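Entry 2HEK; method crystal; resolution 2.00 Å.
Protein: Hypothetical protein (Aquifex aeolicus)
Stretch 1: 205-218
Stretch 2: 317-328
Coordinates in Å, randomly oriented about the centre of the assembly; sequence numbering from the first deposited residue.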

# COMPACT_ATOMS: atom_id res chain seq x y z
N ALA A 205 7.46 -12.46 -12.20
CA ALA A 205 8.19 -11.82 -11.10
C ALA A 205 9.58 -11.38 -11.54
O ALA A 205 10.07 -10.35 -11.10
CB ALA A 205 8.27 -12.73 -9.87
N LEU A 206 10.25 -12.17 -12.39
CA LEU A 206 11.58 -11.77 -12.90
C LEU A 206 11.50 -10.55 -13.83
O LEU A 206 12.28 -9.62 -13.72
CB LEU A 206 12.27 -12.94 -13.64
CG LEU A 206 13.61 -12.64 -14.34
CD1 LEU A 206 14.71 -12.19 -13.36
CD2 LEU A 206 14.07 -13.84 -15.22
N GLU A 207 10.54 -10.58 -14.77
CA GLU A 207 10.23 -9.42 -15.60
C GLU A 207 10.00 -8.19 -14.72
O GLU A 207 10.54 -7.12 -15.00
CB GLU A 207 8.98 -9.73 -16.47
CG GLU A 207 9.31 -10.72 -17.62
CD GLU A 207 8.12 -11.12 -18.49
OE1 GLU A 207 6.97 -10.87 -18.08
OE2 GLU A 207 8.38 -11.70 -19.57
N ASN A 208 9.17 -8.31 -13.69
CA ASN A 208 8.87 -7.16 -12.85
C ASN A 208 10.15 -6.64 -12.17
O ASN A 208 10.39 -5.43 -12.07
CB ASN A 208 7.85 -7.53 -11.76
CG ASN A 208 7.64 -6.39 -10.78
OD1 ASN A 208 7.21 -5.34 -11.18
ND2 ASN A 208 8.03 -6.58 -9.53
N PHE A 209 10.97 -7.55 -11.68
CA PHE A 209 12.24 -7.18 -11.03
C PHE A 209 13.15 -6.38 -11.96
O PHE A 209 13.65 -5.32 -11.59
CB PHE A 209 12.93 -8.46 -10.51
CG PHE A 209 14.28 -8.21 -9.95
CD1 PHE A 209 14.43 -7.64 -8.69
CD2 PHE A 209 15.42 -8.48 -10.72
CE1 PHE A 209 15.73 -7.36 -8.17
CE2 PHE A 209 16.73 -8.21 -10.20
CZ PHE A 209 16.86 -7.65 -8.91
N LEU A 210 13.33 -6.85 -13.20
CA LEU A 210 14.18 -6.14 -14.17
C LEU A 210 13.63 -4.77 -14.57
O LEU A 210 14.40 -3.84 -14.76
CB LEU A 210 14.42 -7.00 -15.44
CG LEU A 210 15.09 -8.36 -15.12
CD1 LEU A 210 14.92 -9.28 -16.32
CD2 LEU A 210 16.61 -8.15 -14.76
N ILE A 211 12.30 -4.66 -14.70
CA ILE A 211 11.65 -3.37 -15.00
C ILE A 211 11.80 -2.42 -13.81
O ILE A 211 12.10 -1.20 -13.97
CB ILE A 211 10.14 -3.50 -15.28
CG1 ILE A 211 9.87 -4.36 -16.52
CG2 ILE A 211 9.54 -2.11 -15.46
CD1 ILE A 211 10.57 -3.91 -17.77
N SER A 212 11.60 -2.95 -12.61
CA SER A 212 11.78 -2.11 -11.41
C SER A 212 13.21 -1.58 -11.35
O SER A 212 13.46 -0.40 -11.03
CB SER A 212 11.33 -2.86 -10.16
OG SER A 212 12.40 -3.65 -9.62
N ARG A 213 14.18 -2.42 -11.70
CA ARG A 213 15.58 -1.96 -11.74
C ARG A 213 15.79 -0.87 -12.81
O ARG A 213 16.46 0.15 -12.58
CB ARG A 213 16.49 -3.17 -11.98
CG ARG A 213 17.95 -2.88 -11.98
CD ARG A 213 18.75 -4.20 -12.26
NE ARG A 213 20.20 -3.95 -12.17
CZ ARG A 213 20.99 -3.68 -13.22
NH1 ARG A 213 20.48 -3.64 -14.46
NH2 ARG A 213 22.28 -3.46 -13.04
N TYR A 214 15.19 -1.07 -13.99
CA TYR A 214 15.26 -0.01 -15.04
C TYR A 214 14.74 1.33 -14.49
O TYR A 214 15.36 2.38 -14.69
CB TYR A 214 14.39 -0.40 -16.26
CG TYR A 214 14.11 0.74 -17.21
CD1 TYR A 214 14.99 1.05 -18.26
CD2 TYR A 214 12.93 1.50 -17.08
CE1 TYR A 214 14.70 2.11 -19.18
CE2 TYR A 214 12.63 2.53 -17.96
CZ TYR A 214 13.51 2.85 -19.00
OH TYR A 214 13.16 3.90 -19.85
N PHE A 215 13.58 1.31 -13.83
CA PHE A 215 13.06 2.57 -13.26
C PHE A 215 14.00 3.24 -12.27
O PHE A 215 14.18 4.46 -12.31
CB PHE A 215 11.69 2.37 -12.64
CG PHE A 215 10.58 2.31 -13.66
CD1 PHE A 215 9.77 1.19 -13.76
CD2 PHE A 215 10.34 3.41 -14.49
CE1 PHE A 215 8.68 1.16 -14.70
CE2 PHE A 215 9.30 3.39 -15.43
CZ PHE A 215 8.47 2.24 -15.53
N MET A 216 14.61 2.47 -11.38
CA MET A 216 15.54 3.09 -10.42
C MET A 216 16.71 3.76 -11.14
O MET A 216 17.14 4.84 -10.72
CB MET A 216 16.03 2.09 -9.38
CG MET A 216 14.91 1.62 -8.42
SD MET A 216 14.07 3.05 -7.59
CE MET A 216 15.41 3.82 -6.72
N TYR A 217 17.23 3.13 -12.19
CA TYR A 217 18.33 3.74 -12.97
C TYR A 217 17.93 5.01 -13.67
O TYR A 217 18.62 6.03 -13.55
CB TYR A 217 18.97 2.73 -13.97
CG TYR A 217 20.00 1.94 -13.26
CD1 TYR A 217 19.66 0.78 -12.56
CD2 TYR A 217 21.31 2.41 -13.16
CE1 TYR A 217 20.60 0.09 -11.81
CE2 TYR A 217 22.27 1.73 -12.42
CZ TYR A 217 21.90 0.57 -11.76
OH TYR A 217 22.84 -0.14 -11.03
N VAL A 218 16.80 4.99 -14.39
CA VAL A 218 16.42 6.18 -15.14
C VAL A 218 15.96 7.32 -14.23
O VAL A 218 16.25 8.50 -14.49
CB VAL A 218 15.42 5.92 -16.29
CG1 VAL A 218 16.08 5.03 -17.33
CG2 VAL A 218 14.09 5.34 -15.79
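Stretch 2 317-328: EKEVYGGNIYVL

How does the second stretch run over the helix? Residues 205-218 are helical throughout, and the helix extends beyond the stretch at both ends. Residues 317-328 are mostly extended: strand at 317-318, a loop through the middle, and strand again from 326. The direction is antiparallel in register, for K318 has its CA nearest that of Y217, V320 that of Y214, and V327 that of L206. The approach is tightest in the middle, where Y214 CA and V320 CA are 6.1 Å apart; Y217 CA lies 8.6 Å from K318 CA, and L206 CA lies 9.4 Å from V327 CA. Together the two stretches bury 497 Å².

What does the incoming strand bring to the helix? E317 makes no contact, but K318 points toward the helix and lays its aliphatic chain along Y217, with CG over one face of the ring. Its far end meets two polar groups: K318 NZ lies 3.6 Å from Y217 OH and also 3.6 Å from R213 NH2. The second pair sets like charges close together, so it cannot be what holds the lysine here; K318 CE is closer still, 3.1 Å from R213 NH2.

How is the loop fastened at E319 and V320? E319 turns its side chain away and offers its backbone instead: R213, fully extended with its first three chi angles all t, donates a hydrogen bond from NH1 to E319 O at 3.0 Å, the carbonyl lying at the edge of the guanidinium. V320, the residue of this stretch most covered by the helix, places CG2 3.9 Å from CD1 of Y214, at the edge of that ring. A water joins the backbones, donating to V320 O at 2.5 Å and to L210 O at 2.8 Å; it also accepts a weak hydrogen bond from R213 NH1 at 3.4 Å.

Where does the chain leave the helix, and where does it return? Y321 keeps a light apolar contact, its CD1 4.4 Å from L210 CD1. G322, G323 and N324 then make no contact, and the positive phi of G323 suits a glycine at this turn. I325 points back toward the helix and bridges two leucines one turn apart: its CD1 is 4.3 Å from L210 CD2, and its CG2 is 4.1 Å from L206 CD2. As the second strand begins, Y326 points away and V327 toward, so that V327 CG2 reaches L206 CD2 at 4.2 Å. L328 is out of reach, and the contact ends there.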

# COMPACT_ATOMS: atom_id res chain seq x y z
N GLU A 317 26.11 4.13 -19.90
CA GLU A 317 25.66 3.03 -20.76
C GLU A 317 25.50 1.75 -19.93
O GLU A 317 26.50 1.08 -19.62
CB GLU A 317 26.62 2.81 -21.95
CG GLU A 317 26.53 3.91 -23.03
CD GLU A 317 27.53 3.77 -24.19
OE1 GLU A 317 28.39 2.85 -24.16
OE2 GLU A 317 27.45 4.58 -25.14
N LYS A 318 24.24 1.45 -19.57
CA LYS A 318 23.89 0.40 -18.61
C LYS A 318 22.90 -0.66 -19.12
O LYS A 318 21.80 -0.34 -19.61
CB LYS A 318 23.29 1.04 -17.36
CG LYS A 318 23.01 0.08 -16.24
CD LYS A 318 24.31 -0.28 -15.54
CE LYS A 318 24.09 -1.32 -14.43
NZ LYS A 318 25.22 -1.34 -13.45
N GLU A 319 23.27 -1.92 -18.95
CA GLU A 319 22.48 -3.05 -19.43
C GLU A 319 21.34 -3.36 -18.47
O GLU A 319 21.55 -3.61 -17.31
CB GLU A 319 23.36 -4.30 -19.57
CG GLU A 319 24.12 -4.43 -20.90
CD GLU A 319 24.66 -5.84 -21.11
OE1 GLU A 319 25.46 -6.31 -20.25
OE2 GLU A 319 24.28 -6.49 -22.11
N VAL A 320 20.13 -3.39 -19.01
CA VAL A 320 18.92 -3.63 -18.24
C VAL A 320 18.74 -5.15 -18.05
O VAL A 320 18.12 -5.60 -17.07
CB VAL A 320 17.73 -3.03 -19.00
CG1 VAL A 320 16.37 -3.46 -18.42
CG2 VAL A 320 17.88 -1.49 -19.06
N TYR A 321 19.28 -5.92 -18.98
CA TYR A 321 19.34 -7.37 -18.83
C TYR A 321 20.69 -7.82 -19.39
O TYR A 321 21.03 -7.48 -20.52
CB TYR A 321 18.20 -8.03 -19.58
CG TYR A 321 18.38 -9.54 -19.75
CD1 TYR A 321 18.47 -10.38 -18.64
CD2 TYR A 321 18.44 -10.12 -21.02
CE1 TYR A 321 18.63 -11.77 -18.78
CE2 TYR A 321 18.60 -11.51 -21.18
CZ TYR A 321 18.69 -12.32 -20.06
OH TYR A 321 18.84 -13.70 -20.19
N GLY A 322 21.44 -8.58 -18.61
CA GLY A 322 22.81 -8.98 -18.99
C GLY A 322 22.98 -10.28 -19.77
O GLY A 322 24.11 -10.66 -20.08
N GLY A 323 21.88 -10.96 -20.10
CA GLY A 323 21.92 -12.21 -20.88
C GLY A 323 22.33 -13.47 -20.13
O GLY A 323 22.47 -14.54 -20.74
N ASN A 324 22.51 -13.37 -18.81
CA ASN A 324 23.08 -14.43 -17.99
C ASN A 324 22.19 -14.88 -16.82
O ASN A 324 22.68 -15.15 -15.72
CB ASN A 324 24.41 -13.98 -17.39
CG ASN A 324 25.44 -13.63 -18.45
OD1 ASN A 324 25.55 -14.31 -19.47
ND2 ASN A 324 26.20 -12.57 -18.21
N ILE A 325 20.88 -14.94 -17.06
CA ILE A 325 19.95 -15.42 -16.05
C ILE A 325 19.22 -16.67 -16.54
O ILE A 325 18.67 -16.67 -17.64
CB ILE A 325 18.88 -14.35 -15.62
CG1 ILE A 325 19.58 -13.10 -15.04
CG2 ILE A 325 17.91 -14.99 -14.60
CD1 ILE A 325 18.60 -11.91 -14.75
N TYR A 326 19.18 -17.69 -15.69
CA TYR A 326 18.54 -18.95 -16.03
C TYR A 326 17.17 -19.15 -15.43
O TYR A 326 16.89 -18.75 -14.29
CB TYR A 326 19.44 -20.12 -15.64
CG TYR A 326 20.72 -20.16 -16.42
CD1 TYR A 326 21.90 -19.69 -15.88
CD2 TYR A 326 20.74 -20.67 -17.72
CE1 TYR A 326 23.08 -19.72 -16.59
CE2 TYR A 326 21.91 -20.71 -18.45
CZ TYR A 326 23.07 -20.24 -17.88
OH TYR A 326 24.24 -20.28 -18.60
N VAL A 327 16.31 -19.77 -16.22
CA VAL A 327 14.97 -20.08 -15.84
C VAL A 327 14.83 -21.59 -16.01
O VAL A 327 15.17 -22.12 -17.06
CB VAL A 327 13.95 -19.34 -16.73
CG1 VAL A 327 12.55 -19.86 -16.47
CG2 VAL A 327 14.02 -17.80 -16.47
N LEU A 328 14.33 -22.27 -14.98
CA LEU A 328 14.10 -23.71 -15.05
C LEU A 328 12.73 -23.99 -15.63
O LEU A 328 11.71 -23.69 -15.01
CB LEU A 328 14.25 -24.37 -13.68
CG LEU A 328 14.10 -25.89 -13.59
CD1 LEU A 328 15.26 -26.63 -14.26
CD2 LEU A 328 13.99 -26.30 -12.16
O HOH W 1 17.18 -4.08 -15.29